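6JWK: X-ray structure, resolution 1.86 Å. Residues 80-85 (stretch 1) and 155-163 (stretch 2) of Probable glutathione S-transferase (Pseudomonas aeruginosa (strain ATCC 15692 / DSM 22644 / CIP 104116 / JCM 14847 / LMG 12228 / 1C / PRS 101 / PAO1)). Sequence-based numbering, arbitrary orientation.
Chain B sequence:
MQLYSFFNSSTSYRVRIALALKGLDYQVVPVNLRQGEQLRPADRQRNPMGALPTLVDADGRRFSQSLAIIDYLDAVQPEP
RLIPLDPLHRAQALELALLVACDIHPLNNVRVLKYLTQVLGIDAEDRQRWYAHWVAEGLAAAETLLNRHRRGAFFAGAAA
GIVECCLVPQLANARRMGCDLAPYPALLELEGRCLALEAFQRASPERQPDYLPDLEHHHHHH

Stretch 1 80-85: PRLIPL
Stretch 2 (155-163) FAGAAAGIV

A loop and a loop running into a helix start, both of one chain, bury 267 Å² between them, both sides summed. Stretch 1 has no helix or strand and enters through a cis peptide bond before P80. R81 is extended at phi/psi -81/132, L82 turns at -92/-21, and I83 and P84 extend again at -124/126 and -61/151. Stretch 2 is loop or turn up to G161, the N-cap residue. I162 at -54/-34 and V163 at -64/-46 begin a helix that continues later.

L82 CA and G161 CA set the register, 4.1 Å apart. P84 CA and A156 CA are 6.9 Å apart. From L82 to P84 the partner moves back from G161 to A156, so the segments run in roughly opposite directions. The single hydrogen bond runs from I162 N to L82 O, 2.8 Å, with an angle of 159° at the hydrogen. It gives an amide of the first helical turn an acceptor from a distant loop. L82 O also lies 3.6 Å from G161 CA. An ideal CB on G161 would clash with L82 O at 2.8 Å, so the absence of a side chain permits this approach.

L82 is m,t (-62°, 176°). Its CB points sideways, and L82 CD2 comes 4.2 Å from A160 O. I83 is also m,t (-57°, 174°), while I162 is t,t (-171°, 173°). With chi2 trans in both, each CD1 ends an extended chain, and I83 CD1 meets I162 CD1 at 4.1 Å, an apolar contact between buried residues. P84 has a C-gamma exo ring; P84 CG lies 4.2 Å from A156 CB, which points toward stretch 1. R81 is t,t,m with chi4 -78°; its end leads away. G157 does not touch stretch 1; at 141/-137 a CB would jam against A156 O, which by itself calls for glycine.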

# COMPACT_ATOMS: atom_id res chain seq x y z
N PRO B 80 16.25 9.18 13.98
CA PRO B 80 16.76 8.70 12.69
C PRO B 80 15.62 8.46 11.66
O PRO B 80 14.50 8.15 12.05
CB PRO B 80 17.42 7.39 13.08
CG PRO B 80 16.50 6.86 14.17
CD PRO B 80 16.14 8.10 14.97
N ARG B 81 15.91 8.68 10.38
CA ARG B 81 14.89 8.85 9.33
C ARG B 81 14.38 7.47 8.90
O ARG B 81 15.18 6.61 8.65
CB ARG B 81 15.47 9.68 8.19
CG ARG B 81 14.39 10.29 7.33
CD ARG B 81 14.95 11.27 6.33
NE ARG B 81 15.28 12.48 7.06
CZ ARG B 81 14.41 13.40 7.45
NH1 ARG B 81 14.85 14.45 8.12
NH2 ARG B 81 13.12 13.27 7.17
N LEU B 82 13.08 7.23 8.80
CA LEU B 82 12.59 5.88 8.39
C LEU B 82 12.40 5.84 6.87
O LEU B 82 12.33 4.75 6.30
CB LEU B 82 11.30 5.53 9.13
CG LEU B 82 11.44 5.46 10.65
CD1 LEU B 82 10.11 5.21 11.30
CD2 LEU B 82 12.43 4.40 11.07
N ILE B 83 12.25 7.01 6.24
CA ILE B 83 12.05 7.14 4.77
C ILE B 83 13.13 8.04 4.22
O ILE B 83 13.26 9.17 4.66
CB ILE B 83 10.64 7.68 4.42
CG1 ILE B 83 9.55 6.79 5.02
CG2 ILE B 83 10.48 7.80 2.91
CD1 ILE B 83 8.16 7.31 4.85
N PRO B 84 13.90 7.61 3.20
CA PRO B 84 15.02 8.40 2.72
C PRO B 84 14.62 9.78 2.17
O PRO B 84 13.53 9.93 1.64
CB PRO B 84 15.55 7.57 1.55
CG PRO B 84 15.08 6.18 1.87
CD PRO B 84 13.70 6.38 2.43
N LEU B 85 15.54 10.73 2.28
CA LEU B 85 15.37 12.10 1.75
C LEU B 85 15.67 12.10 0.26
O LEU B 85 14.95 12.77 -0.49
CB LEU B 85 16.34 13.03 2.50
CG LEU B 85 15.77 13.64 3.77
CD1 LEU B 85 16.76 14.65 4.35
CD2 LEU B 85 14.43 14.28 3.49
N PHE B 155 18.36 -1.76 3.84
CA PHE B 155 17.95 -1.35 2.48
C PHE B 155 18.40 0.09 2.23
O PHE B 155 18.95 0.37 1.15
CB PHE B 155 16.45 -1.49 2.23
CG PHE B 155 16.15 -1.24 0.78
CD1 PHE B 155 15.93 0.04 0.32
CD2 PHE B 155 16.16 -2.28 -0.12
CE1 PHE B 155 15.69 0.27 -1.02
CE2 PHE B 155 15.91 -2.05 -1.46
CZ PHE B 155 15.69 -0.78 -1.90
N ALA B 156 18.13 0.97 3.16
CA ALA B 156 18.34 2.41 2.94
C ALA B 156 19.79 2.78 3.26
O ALA B 156 20.14 3.91 3.01
CB ALA B 156 17.35 3.22 3.73
N GLY B 157 20.61 1.90 3.83
CA GLY B 157 21.97 2.27 4.27
C GLY B 157 22.36 1.60 5.58
O GLY B 157 22.14 0.36 5.74
N ALA B 158 22.99 2.35 6.48
CA ALA B 158 23.56 1.75 7.70
C ALA B 158 22.46 1.63 8.78
O ALA B 158 22.75 1.07 9.85
CB ALA B 158 24.72 2.61 8.19
N ALA B 159 21.26 2.18 8.55
CA ALA B 159 20.15 2.13 9.55
C ALA B 159 18.90 1.44 8.96
O ALA B 159 18.60 1.65 7.79
CB ALA B 159 19.81 3.54 9.98
N ALA B 160 18.16 0.69 9.78
CA ALA B 160 16.84 0.13 9.45
C ALA B 160 15.81 1.24 9.22
O ALA B 160 15.90 2.37 9.79
CB ALA B 160 16.41 -0.81 10.55
N GLY B 161 14.83 0.96 8.37
CA GLY B 161 13.81 1.97 8.03
C GLY B 161 12.54 1.30 7.56
O GLY B 161 12.29 0.14 7.96
N ILE B 162 11.77 2.02 6.77
CA ILE B 162 10.42 1.57 6.36
C ILE B 162 10.48 0.18 5.73
O ILE B 162 9.57 -0.63 5.94
CB ILE B 162 9.74 2.61 5.45
CG1 ILE B 162 8.28 2.22 5.24
CG2 ILE B 162 10.48 2.80 4.16
CD1 ILE B 162 7.47 3.26 4.49
N VAL B 163 11.55 -0.18 5.00
CA VAL B 163 11.60 -1.49 4.33
C VAL B 163 11.60 -2.60 5.39
O VAL B 163 10.80 -3.61 5.26
CB VAL B 163 12.81 -1.54 3.39
CG1 VAL B 163 13.12 -2.95 2.99
CG2 VAL B 163 12.59 -0.67 2.16